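Local coordinates for protein sugar-phosphate aldolase (Thermotoga maritima, PDB 1PVT) that is an aldolase-family protein of the class II aldolase and adducin family, with an AraD-like fold of a mixed beta-sheet flanked by helices, at residues D76-L82 / L93-P99; H125-L131 / L190-V196; E153-F158 / D208-L213. One frame throughout, in Å; residues are numbered along the deposited sequence.

Interaction 1: D76-L82 / L93-P99; sequences DSKICLL and LHGNGKP
Leu93 and His94 both face the single residue Leu81, forming a classic beta bulge at the point where the chain leaves strand 89-92 and turns a corner. Leu81 O receives two backbone N-H groups, the closer from Leu93 N at 3.0 Å and a weak one from His94 N. In return Leu81 N donates to His94 O over 3.1 Å. The extra residue gives Leu81 two side chains to meet. Its CD2 lies against Leu93 CD2, while its CB faces His94 CB at 3.7 Å.

The imidazole of His94 extends the contact beyond the bulge. With CG anti to the backbone N (chi1 -178°), the ring runs back along strand 79-84 toward the 3-10 turn before it, where NE2 makes a weak hydrogen bond to Asp76 OD2 at 3.4 Å. Ile79 O lies over one face of this ring. Gly95 then brings the departing chain close to the strand, its CA 4.4 Å from Cys80 CA, and Asn96 N reaches Ser77 O in another weak bond. Ser77 OG itself bonds to Asp75. Beyond these polar contacts the loop folds over the face that carries Cys80 and Leu82, where Ile62 of strand 58-63 touches Leu82 and Pro99. Here Cys80 SG lies 3.6 Å from Gly97 O, and Leu82 CD1 touches Pro99 CG at 3.2 Å.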
loop_
_atom_site.group_PDB
_atom_site.type_symbol
_atom_site.label_atom_id
_atom_site.label_comp_id
_atom_site.label_asym_id
_atom_site.label_seq_id
_atom_site.Cartn_x
_atom_site.Cartn_y
_atom_site.Cartn_z
ATOM N N ASP A 76 8.765 16.366 3.361
ATOM C CA ASP A 76 9.431 15.132 2.950
ATOM C C ASP A 76 10.262 14.528 4.078
ATOM O O ASP A 76 10.911 13.501 3.898
ATOM C CB ASP A 76 10.315 15.392 1.734
ATOM C CG ASP A 76 11.605 16.077 2.099
ATOM O OD1 ASP A 76 11.584 16.967 2.980
ATOM O OD2 ASP A 76 12.645 15.732 1.501
ATOM N N SER A 77 10.246 15.167 5.242
ATOM C CA SER A 77 10.981 14.644 6.377
ATOM C C SER A 77 10.121 13.530 6.942
ATOM O O SER A 77 10.557 12.774 7.800
ATOM C CB SER A 77 11.142 15.697 7.450
ATOM O OG SER A 77 9.981 15.706 8.249
ATOM N N LYS A 78 8.879 13.459 6.469
ATOM C CA LYS A 78 7.935 12.435 6.913
ATOM C C LYS A 78 8.078 11.175 6.062
ATOM O O LYS A 78 7.261 10.266 6.161
ATOM C CB LYS A 78 6.495 12.934 6.797
ATOM C CG LYS A 78 6.200 14.241 7.509
ATOM C CD LYS A 78 5.997 14.067 9.008
ATOM C CE LYS A 78 5.512 15.368 9.665
ATOM N NZ LYS A 78 5.089 15.182 11.089
ATOM N N ILE A 79 9.096 11.130 5.208
ATOM C CA ILE A 79 9.325 9.959 4.360
ATOM C C ILE A 79 10.688 9.365 4.683
ATOM O O ILE A 79 11.682 10.085 4.718
ATOM C CB ILE A 79 9.288 10.324 2.859
ATOM C CG1 ILE A 79 7.880 10.804 2.475
ATOM C CG2 ILE A 79 9.724 9.116 2.017
ATOM C CD1 ILE A 79 7.724 11.188 1.017
ATOM N N CYS A 80 10.734 8.055 4.913
ATOM C CA CYS A 80 11.987 7.385 5.253
ATOM C C CYS A 80 12.637 6.619 4.111
ATOM O O CYS A 80 11.981 5.874 3.380
ATOM C CB CYS A 80 11.783 6.423 6.434
ATOM S SG CYS A 80 11.430 7.198 8.033
ATOM N N LEU A 81 13.937 6.840 3.956
ATOM C CA LEU A 81 14.724 6.131 2.962
ATOM C C LEU A 81 15.460 5.128 3.820
ATOM O O LEU A 81 16.122 5.496 4.787
ATOM C CB LEU A 81 15.743 7.030 2.275
ATOM C CG LEU A 81 16.769 6.176 1.522
ATOM C CD1 LEU A 81 16.085 5.340 0.453
ATOM C CD2 LEU A 81 17.803 7.074 0.896
ATOM N N LEU A 82 15.347 3.860 3.476
ATOM C CA LEU A 82 15.990 2.853 4.287
ATOM C C LEU A 82 16.787 1.859 3.488
ATOM O O LEU A 82 16.494 1.592 2.321
ATOM C CB LEU A 82 14.937 2.095 5.074
ATOM C CG LEU A 82 13.950 2.952 5.850
ATOM C CD1 LEU A 82 12.866 2.042 6.390
ATOM C CD2 LEU A 82 14.665 3.716 6.971
ATOM N N LEU A 93 18.605 6.366 6.216
ATOM C CA LEU A 93 19.355 7.335 5.409
ATOM C C LEU A 93 18.652 8.693 5.459
ATOM O O LEU A 93 19.294 9.726 5.668
ATOM C CB LEU A 93 19.455 6.863 3.952
ATOM C CG LEU A 93 20.541 5.850 3.556
ATOM C CD1 LEU A 93 20.460 4.612 4.435
ATOM C CD2 LEU A 93 20.381 5.479 2.082
ATOM N N HIS A 94 17.334 8.686 5.247
ATOM C CA HIS A 94 16.531 9.905 5.312
ATOM C C HIS A 94 15.324 9.663 6.228
ATOM O O HIS A 94 14.859 8.523 6.376
ATOM C CB HIS A 94 16.071 10.346 3.907
ATOM C CG HIS A 94 15.267 11.620 3.901
ATOM N ND1 HIS A 94 15.483 12.649 4.799
ATOM C CD2 HIS A 94 14.254 12.034 3.099
ATOM C CE1 HIS A 94 14.637 13.636 4.553
ATOM N NE2 HIS A 94 13.881 13.288 3.525
ATOM N N GLY A 95 14.845 10.735 6.859
ATOM C CA GLY A 95 13.704 10.632 7.749
ATOM C C GLY A 95 13.945 11.309 9.081
ATOM O O GLY A 95 15.075 11.643 9.417
ATOM N N ASN A 96 12.881 11.516 9.847
ATOM C CA ASN A 96 12.999 12.148 11.148
ATOM C C ASN A 96 12.617 11.196 12.262
ATOM O O ASN A 96 12.954 11.422 13.423
ATOM C CB ASN A 96 12.130 13.396 11.203
ATOM C CG ASN A 96 12.892 14.635 10.811
ATOM O OD1 ASN A 96 13.818 14.576 10.003
ATOM N ND2 ASN A 96 12.502 15.770 11.374
ATOM N N GLY A 97 11.918 10.125 11.905
ATOM C CA GLY A 97 11.517 9.141 12.894
ATOM C C GLY A 97 11.729 7.728 12.383
ATOM O O GLY A 97 12.492 7.507 11.443
ATOM N N LYS A 98 11.074 6.764 13.011
ATOM C CA LYS A 98 11.186 5.384 12.572
ATOM C C LYS A 98 10.078 5.200 11.558
ATOM O O LYS A 98 9.083 5.919 11.587
ATOM C CB LYS A 98 10.978 4.428 13.742
ATOM C CG LYS A 98 12.081 4.497 14.762
ATOM C CD LYS A 98 11.770 3.652 15.975
ATOM C CE LYS A 98 13.002 3.491 16.857
ATOM N NZ LYS A 98 14.101 2.757 16.152
ATOM N N PRO A 99 10.229 4.239 10.639
ATOM C CA PRO A 99 9.156 4.061 9.661
ATOM C C PRO A 99 7.827 3.765 10.363
ATOM O O PRO A 99 7.736 3.728 11.598
ATOM C CB PRO A 99 9.637 2.875 8.825
ATOM C CG PRO A 99 11.118 2.923 8.968
ATOM C CD PRO A 99 11.313 3.271 10.413
#

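Interaction 2: H125-L131 / L190-V196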
loop_
_atom_site.group_PDB
_atom_site.type_symbol
_atom_site.label_atom_id
_atom_site.label_comp_id
_atom_site.label_asym_id
_atom_site.label_seq_id
_atom_site.Cartn_x
_atom_site.Cartn_y
_atom_site.Cartn_z
ATOM N N HIS A 125 -1.214 1.831 0.937
ATOM C CA HIS A 125 -2.232 1.284 1.836
ATOM C C HIS A 125 -3.063 2.422 2.449
ATOM O O HIS A 125 -2.521 3.317 3.114
ATOM C CB HIS A 125 -1.597 0.468 2.965
ATOM C CG HIS A 125 -2.563 0.099 4.050
ATOM N ND1 HIS A 125 -2.418 0.525 5.353
ATOM C CD2 HIS A 125 -3.711 -0.618 4.015
ATOM C CE1 HIS A 125 -3.435 0.086 6.074
ATOM N NE2 HIS A 125 -4.235 -0.610 5.286
ATOM N N THR A 126 -4.377 2.383 2.235
ATOM C CA THR A 126 -5.247 3.429 2.754
ATOM C C THR A 126 -6.632 2.861 3.068
ATOM O O THR A 126 -6.895 1.690 2.804
ATOM C CB THR A 126 -5.331 4.597 1.731
ATOM O OG1 THR A 126 -5.826 5.776 2.378
ATOM C CG2 THR A 126 -6.226 4.225 0.560
ATOM N N HIS A 127 -7.505 3.687 3.643
ATOM C CA HIS A 127 -8.855 3.258 4.017
ATOM C C HIS A 127 -9.945 4.018 3.285
ATOM O O HIS A 127 -10.554 4.933 3.831
ATOM C CB HIS A 127 -9.065 3.435 5.521
ATOM C CG HIS A 127 -8.036 2.741 6.346
ATOM N ND1 HIS A 127 -6.870 3.356 6.746
ATOM C CD2 HIS A 127 -7.946 1.454 6.761
ATOM C CE1 HIS A 127 -6.102 2.475 7.366
ATOM N NE2 HIS A 127 -6.731 1.313 7.388
ATOM N N PRO A 128 -10.216 3.641 2.037
ATOM C CA PRO A 128 -11.249 4.327 1.272
ATOM C C PRO A 128 -12.602 4.151 1.938
ATOM O O PRO A 128 -12.987 3.036 2.288
ATOM C CB PRO A 128 -11.189 3.629 -0.077
ATOM C CG PRO A 128 -9.773 3.215 -0.177
ATOM C CD PRO A 128 -9.521 2.659 1.198
ATOM N N LEU A 129 -13.310 5.263 2.103
ATOM C CA LEU A 129 -14.632 5.290 2.714
ATOM C C LEU A 129 -15.626 4.268 2.148
ATOM O O LEU A 129 -16.230 3.497 2.886
ATOM C CB LEU A 129 -15.207 6.691 2.554
ATOM C CG LEU A 129 -16.725 6.786 2.437
ATOM C CD1 LEU A 129 -17.345 6.432 3.764
ATOM C CD2 LEU A 129 -17.128 8.188 2.023
ATOM N N ASN A 130 -15.807 4.273 0.838
ATOM C CA ASN A 130 -16.750 3.359 0.222
ATOM C C ASN A 130 -16.350 1.906 0.299
ATOM O O ASN A 130 -17.185 1.047 0.553
ATOM C CB ASN A 130 -16.972 3.749 -1.231
ATOM C CG ASN A 130 -17.855 4.965 -1.370
ATOM O OD1 ASN A 130 -19.073 4.869 -1.273
ATOM N ND2 ASN A 130 -17.245 6.121 -1.577
ATOM N N LEU A 131 -15.076 1.623 0.067
ATOM C CA LEU A 131 -14.595 0.247 0.127
ATOM C C LEU A 131 -14.724 -0.206 1.570
ATOM O O LEU A 131 -14.957 -1.380 1.863
ATOM C CB LEU A 131 -13.139 0.180 -0.313
ATOM C CG LEU A 131 -12.845 -0.933 -1.313
ATOM C CD1 LEU A 131 -13.959 -1.023 -2.349
ATOM C CD2 LEU A 131 -11.514 -0.636 -1.990
ATOM N N LEU A 190 -7.439 -6.634 -0.397
ATOM C CA LEU A 190 -8.312 -5.938 0.538
ATOM C C LEU A 190 -8.163 -6.550 1.907
ATOM O O LEU A 190 -8.536 -7.704 2.091
ATOM C CB LEU A 190 -9.773 -6.076 0.122
ATOM C CG LEU A 190 -10.278 -5.262 -1.054
ATOM C CD1 LEU A 190 -11.535 -5.912 -1.558
ATOM C CD2 LEU A 190 -10.525 -3.817 -0.646
ATOM N N TRP A 191 -7.606 -5.804 2.861
ATOM C CA TRP A 191 -7.482 -6.326 4.221
ATOM C C TRP A 191 -8.860 -6.139 4.796
ATOM O O TRP A 191 -9.221 -5.043 5.218
ATOM C CB TRP A 191 -6.487 -5.535 5.068
ATOM C CG TRP A 191 -5.067 -5.658 4.632
ATOM C CD1 TRP A 191 -4.561 -6.510 3.685
ATOM C CD2 TRP A 191 -3.959 -4.893 5.118
ATOM N NE1 TRP A 191 -3.205 -6.316 3.555
ATOM C CE2 TRP A 191 -2.811 -5.330 4.424
ATOM C CE3 TRP A 191 -3.827 -3.880 6.070
ATOM C CZ2 TRP A 191 -1.550 -4.787 4.655
ATOM C CZ3 TRP A 191 -2.573 -3.343 6.298
ATOM C CH2 TRP A 191 -1.450 -3.797 5.593
ATOM N N ASP A 192 -9.635 -7.213 4.791
ATOM C CA ASP A 192 -10.992 -7.166 5.289
ATOM C C ASP A 192 -11.103 -6.356 6.571
ATOM O O ASP A 192 -10.456 -6.667 7.573
ATOM C CB ASP A 192 -11.518 -8.584 5.513
ATOM C CG ASP A 192 -12.977 -8.600 5.909
ATOM O OD1 ASP A 192 -13.271 -8.216 7.062
ATOM O OD2 ASP A 192 -13.826 -8.980 5.063
ATOM N N LYS A 193 -11.913 -5.299 6.505
ATOM C CA LYS A 193 -12.168 -4.414 7.634
ATOM C C LYS A 193 -11.082 -3.351 7.843
ATOM O O LYS A 193 -11.252 -2.438 8.653
ATOM C CB LYS A 193 -12.323 -5.247 8.909
ATOM C CG LYS A 193 -13.300 -4.684 9.914
ATOM C CD LYS A 193 -14.732 -4.892 9.460
ATOM C CE LYS A 193 -15.712 -4.374 10.505
ATOM N NZ LYS A 193 -17.130 -4.717 10.180
ATOM N N HIS A 194 -9.975 -3.455 7.112
ATOM C CA HIS A 194 -8.877 -2.501 7.268
ATOM C C HIS A 194 -8.386 -1.908 5.960
ATOM O O HIS A 194 -7.182 -1.868 5.691
ATOM C CB HIS A 194 -7.704 -3.167 7.989
ATOM C CG HIS A 194 -8.075 -3.764 9.306
ATOM N ND1 HIS A 194 -7.585 -3.288 10.501
ATOM C CD2 HIS A 194 -8.925 -4.770 9.619
ATOM C CE1 HIS A 194 -8.120 -3.974 11.496
ATOM N NE2 HIS A 194 -8.937 -4.879 10.987
ATOM N N GLY A 195 -9.318 -1.452 5.141
ATOM C CA GLY A 195 -8.924 -0.842 3.892
ATOM C C GLY A 195 -8.286 -1.728 2.844
ATOM O O GLY A 195 -8.552 -2.924 2.746
ATOM N N VAL A 196 -7.408 -1.127 2.059
ATOM C CA VAL A 196 -6.789 -1.850 0.982
ATOM C C VAL A 196 -5.339 -1.494 0.780
ATOM O O VAL A 196 -4.865 -0.469 1.259
ATOM C CB VAL A 196 -7.528 -1.553 -0.315
ATOM C CG1 VAL A 196 -7.481 -0.067 -0.577
ATOM C CG2 VAL A 196 -6.902 -2.297 -1.468
#
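A hydrogen-bonded antiparallel pair, Thr126 with Val196, joins the neighbouring strands 122-126 and 196-200 of the mixed sheet, just where the first strand gives way to the helix that has Pro128 at its N-cap position. Val196 N donates to Thr126 O at 3.0 Å and Thr126 N to Val196 O at 3.1 Å. Val196 O also receives the CA-H of His125.

Beside this pair the chain from 190 to 196 makes a type II turn, Trp191 to His194, closed by His194 N to Trp191 O. The turn presents His194 O to the ring of His125. Because CG of His125 is anti to its backbone N (chi1 169°), the imidazole swings across to the turn, and NE2 donates to that oxygen over 3.2 Å with an N-H...O angle of 165°. The acceptor lies in the ring plane, whereas Trp191 CZ3 sits 3.3 Å above one face, toward the rim; the two rings are inclined at 36°. On its other nitrogen, ND1, His125 has a weak bond to Glu102. Next along, His127 sets CD2 edge-on against His194 C at 3.5 Å. Gly195, at positive phi, carries the chain from the turn into its strand with CA close to Thr126 O.

Apolar contacts close the other end: Val196 CG1 meets Pro128 CD at 3.8 Å, and Leu131 CD2 meets Leu190 CD2 at 3.6 Å. Helix 203-224 touches Thr126, Pro128 and Leu131.

The in-plane bond to His194 O and the placing of Trp191 over one face, with the weak Glu102 bond at ND1, probably limit the rotation of the His125 imidazole.

Interaction 3: E153-F158 / D208-L213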
loop_
_atom_site.group_PDB
_atom_site.type_symbol
_atom_site.label_atom_id
_atom_site.label_comp_id
_atom_site.label_asym_id
_atom_site.label_seq_id
_atom_site.Cartn_x
_atom_site.Cartn_y
_atom_site.Cartn_z
ATOM N N GLU A 153 -12.992 -0.079 -16.582
ATOM C CA GLU A 153 -11.888 0.422 -15.776
ATOM C C GLU A 153 -11.279 -0.565 -14.777
ATOM O O GLU A 153 -10.062 -0.610 -14.620
ATOM C CB GLU A 153 -12.334 1.684 -15.031
ATOM C CG GLU A 153 -12.164 2.980 -15.822
ATOM C CD GLU A 153 -10.879 3.716 -15.460
ATOM O OE1 GLU A 153 -10.858 4.390 -14.399
ATOM O OE2 GLU A 153 -9.889 3.613 -16.227
ATOM N N VAL A 154 -12.105 -1.351 -14.096
ATOM C CA VAL A 154 -11.583 -2.298 -13.116
ATOM C C VAL A 154 -10.834 -3.454 -13.762
ATOM O O VAL A 154 -9.670 -3.715 -13.453
ATOM C CB VAL A 154 -12.699 -2.897 -12.276
ATOM C CG1 VAL A 154 -12.104 -3.605 -11.070
ATOM C CG2 VAL A 154 -13.665 -1.821 -11.864
ATOM N N LEU A 155 -11.538 -4.147 -14.653
ATOM C CA LEU A 155 -11.027 -5.298 -15.399
ATOM C C LEU A 155 -9.589 -5.063 -15.866
ATOM O O LEU A 155 -8.696 -5.873 -15.617
ATOM C CB LEU A 155 -11.936 -5.546 -16.611
ATOM C CG LEU A 155 -13.410 -5.123 -16.431
ATOM C CD1 LEU A 155 -14.212 -5.358 -17.712
ATOM C CD2 LEU A 155 -14.018 -5.898 -15.276
ATOM N N ILE A 156 -9.390 -3.939 -16.545
ATOM C CA ILE A 156 -8.090 -3.533 -17.064
ATOM C C ILE A 156 -7.022 -3.497 -15.978
ATOM O O ILE A 156 -5.994 -4.155 -16.087
ATOM C CB ILE A 156 -8.164 -2.120 -17.694
ATOM C CG1 ILE A 156 -9.140 -2.119 -18.873
ATOM C CG2 ILE A 156 -6.772 -1.663 -18.119
ATOM C CD1 ILE A 156 -9.430 -0.737 -19.429
ATOM N N PHE A 157 -7.259 -2.715 -14.934
ATOM C CA PHE A 157 -6.284 -2.611 -13.865
ATOM C C PHE A 157 -6.227 -3.875 -13.010
ATOM O O PHE A 157 -5.248 -4.111 -12.294
ATOM C CB PHE A 157 -6.590 -1.392 -12.992
ATOM C CG PHE A 157 -6.372 -0.070 -13.684
ATOM C CD1 PHE A 157 -7.171 0.312 -14.760
ATOM C CD2 PHE A 157 -5.379 0.805 -13.242
ATOM C CE1 PHE A 157 -6.989 1.553 -15.385
ATOM C CE2 PHE A 157 -5.189 2.050 -13.861
ATOM C CZ PHE A 157 -5.995 2.424 -14.934
ATOM N N PHE A 158 -7.273 -4.691 -13.079
ATOM C CA PHE A 158 -7.301 -5.930 -12.308
ATOM C C PHE A 158 -7.777 -7.048 -13.184
ATOM O O PHE A 158 -8.905 -7.528 -13.046
ATOM C CB PHE A 158 -8.222 -5.799 -11.110
ATOM C CG PHE A 158 -7.994 -4.560 -10.341
ATOM C CD1 PHE A 158 -8.650 -3.389 -10.689
ATOM C CD2 PHE A 158 -7.068 -4.536 -9.314
ATOM C CE1 PHE A 158 -8.382 -2.206 -10.023
ATOM C CE2 PHE A 158 -6.793 -3.361 -8.643
ATOM C CZ PHE A 158 -7.450 -2.191 -8.998
ATOM N N ASP A 208 -3.538 4.907 -8.623
ATOM C CA ASP A 208 -4.557 4.773 -9.655
ATOM C C ASP A 208 -5.499 3.596 -9.407
ATOM O O ASP A 208 -6.678 3.651 -9.752
ATOM C CB ASP A 208 -3.898 4.603 -11.023
ATOM C CG ASP A 208 -3.681 5.917 -11.724
ATOM O OD1 ASP A 208 -3.490 6.928 -11.019
ATOM O OD2 ASP A 208 -3.692 5.937 -12.972
ATOM N N ARG A 209 -4.988 2.524 -8.822
ATOM C CA ARG A 209 -5.835 1.371 -8.565
ATOM C C ARG A 209 -6.724 1.598 -7.345
ATOM O O ARG A 209 -7.820 1.056 -7.267
ATOM C CB ARG A 209 -4.981 0.124 -8.389
ATOM C CG ARG A 209 -4.113 -0.217 -9.594
ATOM C CD ARG A 209 -3.398 -1.529 -9.313
ATOM N NE ARG A 209 -2.069 -1.643 -9.909
ATOM C CZ ARG A 209 -1.826 -2.133 -11.115
ATOM N NH1 ARG A 209 -2.826 -2.556 -11.874
ATOM N NH2 ARG A 209 -0.578 -2.222 -11.542
ATOM N N VAL A 210 -6.253 2.391 -6.389
ATOM C CA VAL A 210 -7.059 2.693 -5.219
ATOM C C VAL A 210 -8.266 3.453 -5.739
ATOM O O VAL A 210 -9.404 3.033 -5.546
ATOM C CB VAL A 210 -6.312 3.586 -4.243
ATOM C CG1 VAL A 210 -7.244 4.035 -3.151
ATOM C CG2 VAL A 210 -5.153 2.836 -3.658
ATOM N N GLU A 211 -8.007 4.571 -6.414
ATOM C CA GLU A 211 -9.068 5.398 -6.986
ATOM C C GLU A 211 -10.116 4.537 -7.660
ATOM O O GLU A 211 -11.289 4.553 -7.288
ATOM C CB GLU A 211 -8.495 6.354 -8.019
ATOM C CG GLU A 211 -8.183 7.707 -7.491
ATOM C CD GLU A 211 -7.916 8.685 -8.608
ATOM O OE1 GLU A 211 -7.886 9.904 -8.336
ATOM O OE2 GLU A 211 -7.731 8.233 -9.761
ATOM N N ILE A 212 -9.680 3.778 -8.659
ATOM C CA ILE A 212 -10.571 2.901 -9.409
ATOM C C ILE A 212 -11.354 1.945 -8.508
ATOM O O ILE A 212 -12.573 1.861 -8.619
ATOM C CB ILE A 212 -9.781 2.137 -10.509
ATOM C CG1 ILE A 212 -9.317 3.148 -11.563
ATOM C CG2 ILE A 212 -10.647 1.076 -11.167
ATOM C CD1 ILE A 212 -8.397 2.590 -12.600
ATOM N N LEU A 213 -10.680 1.235 -7.611
ATOM C CA LEU A 213 -11.403 0.345 -6.719
ATOM C C LEU A 213 -12.478 1.127 -5.984
ATOM O O LEU A 213 -13.624 0.688 -5.876
ATOM C CB LEU A 213 -10.463 -0.291 -5.705
ATOM C CG LEU A 213 -9.704 -1.511 -6.220
ATOM C CD1 LEU A 213 -9.038 -2.212 -5.043
ATOM C CD2 LEU A 213 -10.665 -2.475 -6.925
#
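Asp208 opens the contact by setting its CB 4.0 Å from Phe157 CE2, at the margin of a helix-helix packing in which helix 152-157 lies against the long helix 203-224. The two segments run roughly antiparallel, at 146° between their directions, with axes 9.9 Å apart.

Arg209, next in sequence, shows how a long polar side chain can serve a largely apolar interface. Its aliphatic part does the packing: CB lies 3.4 Å from Phe158 CZ, and CG comes to the edge of the Phe157 ring near its plane. The chain then bends at chi3, bringing NH1 to 2.9 Å from Phe157 O, the carbonyl at the end of the shorter helix. The rest of the guanidinium is held from elsewhere, by salt bridges from NH2 to Glu205 and Asp187 and by a bond from NE to Phe199 O. The two carboxylates probably balance its positive charge.

One turn further on, Ile212 points into the opposing helix, and its two branches serve different neighbours. CG1 is anti to the carbonyl carbon (chi1 -68°) and carries CD1 over the face of the Phe157 ring in a CH-pi contact, whose modelled separation is too short to be taken literally. CG1 also passes 3.5 Å from Glu153 OE1. The other branch, CG2, packs against Val154 CG2 at 4.2 Å and meets the edge of the Phe158 ring.

Leu213 completes the interface alongside Ala188, which touches both this leucine and Phe158. Leu213 CG approaches Phe158 CZ at 3.6 Å, and its CD2 lies over the ring face, 4.1 Å from the centroid and 25° off the normal.

Interactions 1 and 2 both belong to the mixed sheet but lie on opposite sides of the chain's centre, their own centres about 25 Å apart. Interaction 1 is partly buried, and weak polar bonds mark its more open end; interaction 2 is buried and combines a reciprocal pair of backbone bonds with a histidine-tryptophan contact. Interaction 3 is a buried helix pair that relies on aromatic and aliphatic packing. It touches interaction 2 directly: Val210 CG1 packs against Thr126 CG2 at 3.9 Å, and Leu213 meets Leu131 and Val196. Helix 203-224 thus has segment 125-131 on one flank and helix 152-157 on another, while interaction 1 stands apart.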